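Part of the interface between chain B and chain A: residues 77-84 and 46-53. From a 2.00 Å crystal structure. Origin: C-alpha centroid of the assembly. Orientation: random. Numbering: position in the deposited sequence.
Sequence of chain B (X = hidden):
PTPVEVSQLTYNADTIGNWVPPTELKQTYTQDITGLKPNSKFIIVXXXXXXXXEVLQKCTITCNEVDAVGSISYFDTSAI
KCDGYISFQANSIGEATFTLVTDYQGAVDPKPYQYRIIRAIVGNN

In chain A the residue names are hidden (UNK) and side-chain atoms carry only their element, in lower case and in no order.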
ATOM      1  N   THR B  77     -12.410   4.756  11.188  1.00 17.35           N
ATOM      2  CA  THR B  77     -13.220   5.803  11.872  1.00 19.67           C
ATOM      3  C   THR B  77     -12.345   6.874  12.487  1.00 21.54           C
ATOM      4  O   THR B  77     -11.608   6.641  13.459  1.00 21.71           O
ATOM      5  CB  THR B  77     -14.155   5.152  12.925  1.00 19.22           C
ATOM      6  OG1 THR B  77     -15.001   4.158  12.289  1.00 21.19           O
ATOM      7  CG2 THR B  77     -14.992   6.164  13.676  1.00 22.68           C
ATOM      8  N   SER B  78     -12.345   8.004  11.781  1.00 20.84           N
ATOM      9  CA  SER B  78     -11.627   9.189  12.103  1.00 21.70           C
ATOM     10  C   SER B  78     -10.110   9.117  12.049  1.00 21.54           C
ATOM     11  O   SER B  78      -9.464   9.791  11.190  1.00 23.13           O
ATOM     12  CB  SER B  78     -12.249   9.798  13.422  1.00 24.62           C
ATOM     13  OG  SER B  78     -11.455  10.901  13.679  1.00 33.68           O
ATOM     14  N   ALA B  79      -9.494   8.303  12.876  1.00 20.83           N
ATOM     15  CA  ALA B  79      -8.072   8.048  12.858  1.00 21.98           C
ATOM     16  C   ALA B  79      -7.824   6.860  11.875  1.00 21.97           C
ATOM     17  O   ALA B  79      -7.746   5.666  12.280  1.00 21.78           O
ATOM     18  CB  ALA B  79      -7.585   7.696  14.245  1.00 25.49           C
ATOM     19  N   ILE B  80      -7.790   7.189  10.597  1.00 18.64           N
ATOM     20  CA  ILE B  80      -7.744   6.189   9.543  1.00 19.25           C
ATOM     21  C   ILE B  80      -6.389   5.482   9.561  1.00 20.06           C
ATOM     22  O   ILE B  80      -5.258   6.089   9.579  1.00 19.36           O
ATOM     23  CB  ILE B  80      -7.917   6.794   8.135  1.00 20.71           C
ATOM     24  CG1 ILE B  80      -9.180   7.722   8.038  1.00 20.43           C
ATOM     25  CG2 ILE B  80      -8.027   5.699   7.064  1.00 23.09           C
ATOM     26  CD1 ILE B  80     -10.361   7.125   8.589  1.00 26.20           C
ATOM     27  N   LYS B  81      -6.495   4.172   9.526  1.00 19.80           N
ATOM     28  CA  LYS B  81      -5.346   3.313   9.351  1.00 19.65           C
ATOM     29  C   LYS B  81      -5.554   2.396   8.121  1.00 18.13           C
ATOM     30  O   LYS B  81      -6.538   1.676   7.996  1.00 18.15           O
ATOM     31  CB  LYS B  81      -5.160   2.426  10.564  1.00 23.74           C
ATOM     32  CG  LYS B  81      -4.688   3.061  11.867  1.00 29.84           C
ATOM     33  CD  LYS B  81      -3.170   3.260  11.942  1.00 37.53           C
ATOM     34  CE  LYS B  81      -2.313   2.009  12.306  1.00 37.86           C
ATOM     35  NZ  LYS B  81      -0.829   2.289  12.042  1.00 35.38           N
ATOM     36  N   CYS B  82      -4.563   2.372   7.255  1.00 18.08           N
ATOM     37  CA  CYS B  82      -4.401   1.471   6.155  1.00 16.22           C
ATOM     38  C   CYS B  82      -2.880   1.280   6.020  1.00 16.63           C
ATOM     39  O   CYS B  82      -2.280   2.025   5.315  1.00 16.57           O
ATOM     40  CB  CYS B  82      -4.963   2.150   4.940  1.00 20.09           C
ATOM     41  SG  CYS B  82      -4.929   1.108   3.424  1.00 23.97           S
ATOM     42  N   ASP B  83      -2.277   0.425   6.836  1.00 15.66           N
ATOM     43  CA  ASP B  83      -0.822   0.573   7.138  1.00 17.29           C
ATOM     44  C   ASP B  83      -0.237  -0.795   7.328  1.00 16.04           C
ATOM     45  O   ASP B  83      -0.951  -1.780   7.581  1.00 17.94           O
ATOM     46  CB  ASP B  83      -0.724   1.396   8.418  1.00 18.53           C
ATOM     47  CG  ASP B  83       0.655   1.924   8.736  1.00 21.10           C
ATOM     48  OD1 ASP B  83       1.606   1.795   7.956  1.00 20.71           O
ATOM     49  OD2 ASP B  83       0.704   2.566   9.823  1.00 26.95           O
ATOM     50  N   GLY B  84       1.068  -0.845   7.289  1.00 19.82           N
ATOM     51  CA  GLY B  84       1.829  -2.077   7.437  1.00 17.92           C
ATOM     52  C   GLY B  84       1.925  -2.875   6.130  1.00 17.36           C
ATOM     53  O   GLY B  84       1.648  -2.436   5.038  1.00 16.22           O
TER
ATOM     54  N   UNK A  46       0.462   3.938  -1.651  1.00 16.74           N
ATOM     55  CA  UNK A  46      -0.046   4.809  -0.598  1.00 15.09           C
ATOM     56  C   UNK A  46      -0.263   4.026   0.655  1.00 15.35           C
ATOM     57  O   UNK A  46      -0.499   2.802   0.611  1.00 17.77           O
ATOM     58  c   UNK A  46      -1.361   5.268  -1.152  1.00 15.00           C
ATOM     59  c   UNK A  46      -1.845   4.105  -1.988  1.00 16.33           C
ATOM     60  c   UNK A  46      -0.588   3.592  -2.618  1.00 16.88           C
ATOM     61  N   UNK A  47      -0.140   4.694   1.776  1.00 17.26           N
ATOM     62  CA  UNK A  47      -0.642   4.158   3.035  1.00 16.05           C
ATOM     63  C   UNK A  47      -1.287   5.265   3.830  1.00 16.22           C
ATOM     64  O   UNK A  47      -1.201   6.440   3.441  1.00 17.79           O
ATOM     65  c   UNK A  47       1.005   4.424   6.043  1.00 16.97           C
ATOM     66  c   UNK A  47       2.447   4.762   4.178  1.00 17.10           C
ATOM     67  c   UNK A  47       3.008   5.721   6.330  1.00 19.02           C
ATOM     68  c   UNK A  47       1.869   5.165   6.882  1.00 17.51           C
ATOM     69  c   UNK A  47       1.327   4.172   4.688  1.00 16.62           C
ATOM     70  c   UNK A  47       3.287   5.524   4.970  1.00 17.04           C
ATOM     71  c   UNK A  47       0.418   3.355   3.821  1.00 15.39           C
ATOM     72  o   UNK A  47       3.772   6.500   7.143  1.00 22.96           O
ATOM     73  N   UNK A  48      -1.947   4.913   4.949  1.00 14.83           N
ATOM     74  CA  UNK A  48      -2.569   5.908   5.781  1.00 16.23           C
ATOM     75  C   UNK A  48      -2.391   5.586   7.236  1.00 18.10           C
ATOM     76  O   UNK A  48      -2.608   4.466   7.753  1.00 17.91           O
ATOM     77  c   UNK A  48      -5.669   8.313   3.025  1.00 29.23           C
ATOM     78 se   UNK A  48      -6.313   7.732   4.774  1.00 26.12          SE
ATOM     79  c   UNK A  48      -4.086   6.043   5.328  1.00 17.30           C
ATOM     80  c   UNK A  48      -4.629   7.357   5.860  1.00 25.98           C
ATOM     81  N   UNK A  49      -2.040   6.630   7.933  1.00 18.60           N
ATOM     82  CA  UNK A  49      -2.025   6.600   9.414  1.00 19.84           C
ATOM     83  C   UNK A  49      -2.266   8.041   9.836  1.00 19.10           C
ATOM     84  O   UNK A  49      -1.349   8.781  10.000  1.00 18.17           O
ATOM     85  c   UNK A  49      -0.745   6.082   9.980  1.00 22.29           C
ATOM     86  o   UNK A  49       0.175   5.630  12.119  1.00 29.14           O
ATOM     87  c   UNK A  49      -0.817   6.001  11.537  1.00 27.77           C
ATOM     88  o   UNK A  49      -1.866   6.374  12.147  1.00 27.36           O
ATOM     89  N   UNK A  50      -3.501   8.456   9.715  1.00 19.10           N
ATOM     90  CA  UNK A  50      -3.797   9.851   9.587  1.00 18.94           C
ATOM     91  C   UNK A  50      -5.226  10.189   9.956  1.00 19.58           C
ATOM     92  O   UNK A  50      -6.155   9.607   9.388  1.00 18.85           O
ATOM     93  c   UNK A  50      -3.820  11.688   7.731  1.00 19.62           C
ATOM     94  c   UNK A  50      -4.906  13.800   5.424  1.00 20.92           C
ATOM     95  n   UNK A  50      -6.074  13.202   5.654  1.00 18.49           N
ATOM     96  c   UNK A  50      -3.565  10.235   8.113  1.00 20.36           C
ATOM     97  c   UNK A  50      -3.604  11.848   6.202  1.00 19.35           C
ATOM     98  n   UNK A  50      -3.750  13.198   5.696  1.00 19.68           N
ATOM     99  n   UNK A  50      -4.902  15.026   4.924  1.00 21.61           N
ATOM    100  N   UNK A  51      -5.409  11.174  10.852  1.00 18.14           N
ATOM    101  CA  UNK A  51      -6.752  11.699  11.215  1.00 18.43           C
ATOM    102  C   UNK A  51      -7.336  12.399  10.009  1.00 18.40           C
ATOM    103  O   UNK A  51      -6.661  13.232   9.403  1.00 21.25           O
ATOM    104  c   UNK A  51      -6.168  11.806  13.663  1.00 22.68           C
ATOM    105  c   UNK A  51      -6.668  12.624  12.467  1.00 21.78           C
ATOM    106  c   UNK A  51      -7.994  13.307  12.772  1.00 21.37           C
ATOM    107  N   UNK A  52      -8.538  12.050   9.620  1.00 18.37           N
ATOM    108  CA  UNK A  52      -9.247  12.625   8.500  1.00 17.98           C
ATOM    109  C   UNK A  52      -9.459  14.137   8.787  1.00 21.33           C
ATOM    110  O   UNK A  52      -9.772  14.512   9.933  1.00 19.01           O
ATOM    111  o   UNK A  52     -11.405  12.782   7.373  1.00 25.71           O
ATOM    112  c   UNK A  52     -10.634  12.022   8.335  1.00 23.87           C
ATOM    113  N   UNK A  53      -9.333  14.956   7.769  1.00 19.53           N
ATOM    114  CA  UNK A  53      -9.607  16.388   7.930  1.00 22.25           C
ATOM    115  C   UNK A  53     -11.118  16.599   7.951  1.00 22.70           C
ATOM    116  O   UNK A  53     -11.569  17.648   8.351  1.00 23.37           O
ATOM    117  c   UNK A  53      -9.043  17.117   6.732  1.00 19.37           C
ATOM    118  o   UNK A  53      -9.748  16.784   5.518  1.00 19.92           O
TER
HETATM  119  O   HOH W   1       2.201   4.243  10.895  1.00 26.67           O
HETATM  120  O   HOH W   2      -4.443   6.852  12.588  1.00 31.78           O
HETATM  121  O   HOH W   3     -11.594  13.181  11.842  1.00 30.82           O

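Position 46 of chain A carries three side-chain carbons that close a ring onto the backbone N. The side chain stays 6.9 Å or more from the chain B stretch; the position lies in the strand but its side chain makes no contact with the stretch: Pro A46.

Position 47 has one carbon, then a six-carbon ring bearing one oxygen. The carbonyl O of Cys B82 lies 3.4 Å from the CB and sits at the ring edge, near its plane. This is Tyr A47; its CD1 is 3.3 Å from OD1 of Asp B83.

At position 48 an unbranched chain runs two carbons, selenium, one carbon. The selenium packs 3.5 Å from CG2 of Ile B80, and the CB lies 4.0 Å from CB of Cys B82, an apolar patch on one face of the sheet. The backbone pairs with Cys B82 in both directions, N to O and O to N, each at 2.9 Å and nearly straight. The selenium marks selenomethionine, Met A48.

Position 49 shows two carbons, the second carrying two oxygens, on the other face beside Lys B81. Two oxygens on the second carbon make it aspartate, Asp A49. The salt bridge is long and its hydrogen bond weak, NZ of Lys B81 to OD2 of Asp A49 at 3.5 Å; the same NZ lies 2.7 Å from OD2 of Asp B83. The two acids bring their OD2 atoms within 3.9 Å, and a water donates to both.

Position 50 is three carbons, a nitrogen, then a carbon with two more nitrogens. Its extended chain leads away to partners elsewhere in the structure; what it gives chain B is backbone, N to O of Ile B80 at 3.0 Å, with a weak return bond from N of Ile B80 to its O at 3.2 Å. This is Arg A50.

Position 51 has one carbon carrying two, one of them 4.4 Å from CB of Ala B79: Val A51.

Position 52 has one carbon and one oxygen; its N donates to O of Ser B78 at 2.9 Å, past the end of the strand. It is Ser A52.

Position 53 repeats that pattern but points away, out of reach: Ser A53.

The contact works as an antiparallel strand pair joining two copies of one protein. Backbone hydrogen bonds set the register. The rule is that the backbone supplies the ladder, and side chains of cross-strand pairs meet on the same face: apolar packing of Met A48 with Ile B80 and Cys B82 on one, the Lys B81–Asp A49 bridge and the Ala B79–Val A51 contact on the other.

Chain A (46-53) PYMDRVSS
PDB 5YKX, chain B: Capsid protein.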